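Local coordinates for UDP-N-acetylglucosamine--peptide N-acetylglucosaminyltransferase stabilizing protein GtfB (Streptococcus gordonii, PDB 5E9T) that binds the serine-rich repeat adhesin GspB and works with GtfA to attach the first GlcNAc to it, before export through the accessory SecA2/SecY2 system, at residues F371-Q382 and Y389-S399. Residues are numbered along the deposited sequence; the frame is centred on the assembly and turned at random.
Sequences FENNLLILGFEQ and YIAQQHIFDSS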
# COMPACT_ATOMS: atom_id res chain seq x y z
N PHE B 371 45.93 -17.06 4.81
CA PHE B 371 47.00 -16.61 5.69
C PHE B 371 47.16 -17.53 6.89
O PHE B 371 48.28 -17.86 7.29
CB PHE B 371 46.74 -15.17 6.13
CG PHE B 371 47.80 -14.60 7.03
CD1 PHE B 371 47.70 -14.72 8.41
CD2 PHE B 371 48.88 -13.92 6.50
CE1 PHE B 371 48.67 -14.19 9.24
CE2 PHE B 371 49.85 -13.38 7.32
CZ PHE B 371 49.75 -13.52 8.69
N GLU B 372 46.04 -17.95 7.49
CA GLU B 372 46.11 -18.85 8.64
C GLU B 372 46.68 -20.21 8.26
O GLU B 372 47.24 -20.91 9.12
CB GLU B 372 44.73 -19.01 9.27
CG GLU B 372 44.08 -17.72 9.72
CD GLU B 372 42.90 -17.96 10.64
OE1 GLU B 372 42.63 -19.13 10.97
OE2 GLU B 372 42.24 -16.97 11.04
N ASN B 373 46.53 -20.61 7.00
CA ASN B 373 47.03 -21.89 6.51
C ASN B 373 48.39 -21.77 5.83
O ASN B 373 48.85 -22.74 5.22
CB ASN B 373 46.01 -22.53 5.57
CG ASN B 373 45.05 -23.44 6.30
OD1 ASN B 373 45.11 -24.66 6.17
ND2 ASN B 373 44.16 -22.85 7.10
N ASN B 374 49.02 -20.59 5.89
CA ASN B 374 50.36 -20.36 5.36
C ASN B 374 50.43 -20.53 3.85
O ASN B 374 51.50 -20.82 3.30
CB ASN B 374 51.40 -21.27 6.03
CG ASN B 374 52.22 -20.54 7.08
OD1 ASN B 374 52.73 -19.44 6.83
ND2 ASN B 374 52.36 -21.14 8.25
N LEU B 375 49.30 -20.36 3.16
CA LEU B 375 49.34 -20.22 1.71
C LEU B 375 49.90 -18.85 1.35
O LEU B 375 49.54 -17.84 1.96
CB LEU B 375 47.93 -20.37 1.12
CG LEU B 375 47.32 -21.76 0.94
CD1 LEU B 375 47.03 -22.42 2.27
CD2 LEU B 375 46.05 -21.67 0.12
N LEU B 376 50.79 -18.83 0.36
CA LEU B 376 51.33 -17.55 -0.11
C LEU B 376 50.31 -16.88 -1.02
O LEU B 376 49.93 -17.44 -2.06
CB LEU B 376 52.65 -17.72 -0.86
CG LEU B 376 52.95 -16.37 -1.52
CD1 LEU B 376 53.29 -15.28 -0.48
CD2 LEU B 376 54.06 -16.49 -2.55
N ILE B 377 49.91 -15.67 -0.65
CA ILE B 377 48.89 -14.93 -1.36
C ILE B 377 49.54 -13.91 -2.29
O ILE B 377 50.47 -13.20 -1.89
CB ILE B 377 47.95 -14.22 -0.36
CG1 ILE B 377 47.58 -15.18 0.77
CG2 ILE B 377 46.72 -13.68 -1.08
CD1 ILE B 377 46.97 -14.49 1.96
N LEU B 378 49.04 -13.83 -3.54
CA LEU B 378 49.38 -12.77 -4.48
C LEU B 378 48.13 -12.37 -5.25
O LEU B 378 47.22 -13.17 -5.43
CB LEU B 378 50.43 -13.16 -5.53
CG LEU B 378 51.56 -14.10 -5.15
CD1 LEU B 378 52.42 -14.53 -6.35
CD2 LEU B 378 52.29 -13.34 -4.20
N GLY B 379 48.14 -11.14 -5.76
CA GLY B 379 47.08 -10.69 -6.65
C GLY B 379 47.48 -9.39 -7.30
O GLY B 379 48.62 -8.93 -7.18
N PHE B 380 46.52 -8.79 -8.00
CA PHE B 380 46.65 -7.50 -8.65
C PHE B 380 46.02 -6.44 -7.76
O PHE B 380 45.52 -6.75 -6.69
CB PHE B 380 46.01 -7.56 -10.03
CG PHE B 380 46.49 -8.73 -10.84
CD1 PHE B 380 45.61 -9.61 -11.43
CD2 PHE B 380 47.83 -8.96 -10.98
CE1 PHE B 380 46.08 -10.69 -12.16
CE2 PHE B 380 48.30 -10.03 -11.70
CZ PHE B 380 47.42 -10.90 -12.29
N GLU B 381 46.05 -5.17 -8.19
CA GLU B 381 45.61 -4.12 -7.27
C GLU B 381 44.13 -4.23 -6.96
O GLU B 381 43.71 -3.86 -5.85
CB GLU B 381 45.94 -2.72 -7.79
CG GLU B 381 45.46 -1.62 -6.83
CD GLU B 381 46.42 -1.39 -5.67
OE1 GLU B 381 47.64 -1.31 -5.90
OE2 GLU B 381 45.95 -1.30 -4.51
N GLN B 382 43.32 -4.81 -7.84
CA GLN B 382 41.97 -5.08 -7.40
C GLN B 382 42.08 -6.43 -6.71
O GLN B 382 42.00 -7.49 -7.33
CB GLN B 382 40.95 -5.07 -8.55
CG GLN B 382 39.59 -5.61 -8.10
CD GLN B 382 38.41 -4.86 -8.69
OE1 GLN B 382 38.35 -3.63 -8.66
NE2 GLN B 382 37.42 -5.60 -9.17
N TYR B 389 47.07 -8.90 4.81
CA TYR B 389 47.86 -10.12 4.75
C TYR B 389 48.68 -10.29 3.48
O TYR B 389 49.34 -11.33 3.33
CB TYR B 389 46.95 -11.34 4.91
CG TYR B 389 46.01 -11.24 6.08
CD1 TYR B 389 44.83 -11.93 6.10
CD2 TYR B 389 46.31 -10.46 7.17
CE1 TYR B 389 43.96 -11.82 7.16
CE2 TYR B 389 45.44 -10.35 8.23
CZ TYR B 389 44.27 -11.03 8.23
OH TYR B 389 43.41 -10.93 9.29
N ILE B 390 48.66 -9.34 2.55
CA ILE B 390 49.44 -9.47 1.32
C ILE B 390 50.53 -8.41 1.34
O ILE B 390 50.28 -7.23 1.60
CB ILE B 390 48.56 -9.38 0.06
CG1 ILE B 390 49.37 -9.81 -1.17
CG2 ILE B 390 47.98 -7.98 -0.12
CD1 ILE B 390 48.60 -9.79 -2.46
N ALA B 391 51.76 -8.85 1.08
CA ALA B 391 52.89 -7.95 1.08
C ALA B 391 52.91 -7.12 -0.20
O ALA B 391 52.39 -7.52 -1.24
CB ALA B 391 54.20 -8.73 1.21
N GLN B 392 53.53 -5.94 -0.09
CA GLN B 392 53.70 -5.06 -1.24
C GLN B 392 54.43 -5.75 -2.38
O GLN B 392 54.09 -5.57 -3.55
CB GLN B 392 54.48 -3.82 -0.81
CG GLN B 392 54.52 -2.72 -1.84
CD GLN B 392 53.27 -1.88 -1.84
OE1 GLN B 392 52.24 -2.27 -2.38
NE2 GLN B 392 53.36 -0.71 -1.23
N GLN B 393 55.48 -6.52 -2.06
CA GLN B 393 56.29 -7.13 -3.11
C GLN B 393 55.46 -8.08 -3.95
O GLN B 393 55.69 -8.27 -5.15
CB GLN B 393 57.46 -7.87 -2.48
CG GLN B 393 58.14 -7.06 -1.38
CD GLN B 393 57.79 -7.55 0.01
OE1 GLN B 393 57.63 -8.74 0.22
NE2 GLN B 393 57.67 -6.63 0.95
N HIS B 394 54.47 -8.69 -3.31
CA HIS B 394 53.60 -9.70 -3.88
C HIS B 394 52.45 -9.12 -4.69
O HIS B 394 52.00 -9.76 -5.65
CB HIS B 394 53.14 -10.60 -2.73
CG HIS B 394 54.25 -11.43 -2.16
ND1 HIS B 394 55.37 -10.89 -1.58
CD2 HIS B 394 54.43 -12.78 -2.15
CE1 HIS B 394 56.18 -11.87 -1.20
NE2 HIS B 394 55.63 -13.02 -1.54
N ILE B 395 51.98 -7.91 -4.36
CA ILE B 395 50.84 -7.33 -5.06
C ILE B 395 51.26 -6.86 -6.45
O ILE B 395 52.43 -6.53 -6.70
CB ILE B 395 50.24 -6.16 -4.25
CG1 ILE B 395 48.90 -5.72 -4.86
CG2 ILE B 395 51.18 -4.97 -4.23
CD1 ILE B 395 47.92 -5.19 -3.85
N PHE B 396 50.30 -6.80 -7.36
CA PHE B 396 50.54 -6.41 -8.73
C PHE B 396 49.59 -5.29 -9.11
O PHE B 396 48.62 -5.00 -8.40
CB PHE B 396 50.34 -7.57 -9.69
CG PHE B 396 51.18 -8.74 -9.37
CD1 PHE B 396 52.51 -8.57 -9.03
CD2 PHE B 396 50.63 -10.00 -9.31
CE1 PHE B 396 53.28 -9.65 -8.70
CE2 PHE B 396 51.38 -11.06 -8.97
CZ PHE B 396 52.72 -10.90 -8.66
N ASP B 397 49.87 -4.66 -10.25
CA ASP B 397 48.92 -3.73 -10.83
C ASP B 397 47.77 -4.50 -11.46
O ASP B 397 47.80 -5.72 -11.57
CB ASP B 397 49.60 -2.85 -11.88
CG ASP B 397 50.50 -1.84 -11.28
OD1 ASP B 397 50.45 -1.63 -10.06
OD2 ASP B 397 51.27 -1.25 -12.06
N SER B 398 46.79 -3.76 -11.99
CA SER B 398 45.61 -4.45 -12.48
C SER B 398 45.99 -4.88 -13.88
O SER B 398 45.78 -4.18 -14.86
CB SER B 398 44.39 -3.53 -12.52
OG SER B 398 43.82 -3.36 -11.24
N SER B 399 46.52 -6.10 -13.95
CA SER B 399 47.09 -6.64 -15.17
C SER B 399 47.97 -5.63 -15.92
O SER B 399 48.15 -5.77 -17.14
CB SER B 399 46.00 -7.18 -16.09
OG SER B 399 46.43 -7.20 -17.44
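Phe-371 and Tyr-389 meet as an offset stack, their ring centroids 4.7 Å apart and their planes inclined at 29°. Followed outward, Tyr-389 CB rests 3.6 Å from Phe-371 CD2, its CG lies 3.9 Å from Phe-371 CG, and its CD1 reaches Phe-371 CB at 3.8 Å; CD2 stands over one face of the phenylalanine ring. With CG anti to the carbonyl carbon (chi1 -49°) the ring is carried across the Phe-371 side chain at about a right angle, and its OH goes on to a hydrogen bond with Arg-368 in helix 366-372.

Farther along, Ile-390 extends with both torsions anti, which sets CG1 against Ile-377 O and brings CD1 to 3.6 Å from Gly-379 N. The His-394 ring takes Leu-376 CD2 at its edge, in plane. Backbone pairing is sparse: Phe-396 N donates a weak, bent bond to Gly-379 O (2.7 Å, 123° at the hydrogen). Phe-380 and Phe-396 meet rim to rim, neither ring lying over the other's face.

The contact thus lays 389-399 beside 371-382 in the same direction, the chain having first doubled back through the intervening residues. Strand 353-356, helix 366-372 and strand 376-379, bonded in parallel to 353-356, form a beta-alpha-beta unit, and 389-399 packs beside its second strand. Helix 366-372 packs on Ile-377 and Tyr-389, helix 415-428 on Leu-376 and His-394, and helix 405-409 on Leu-378 and Phe-396.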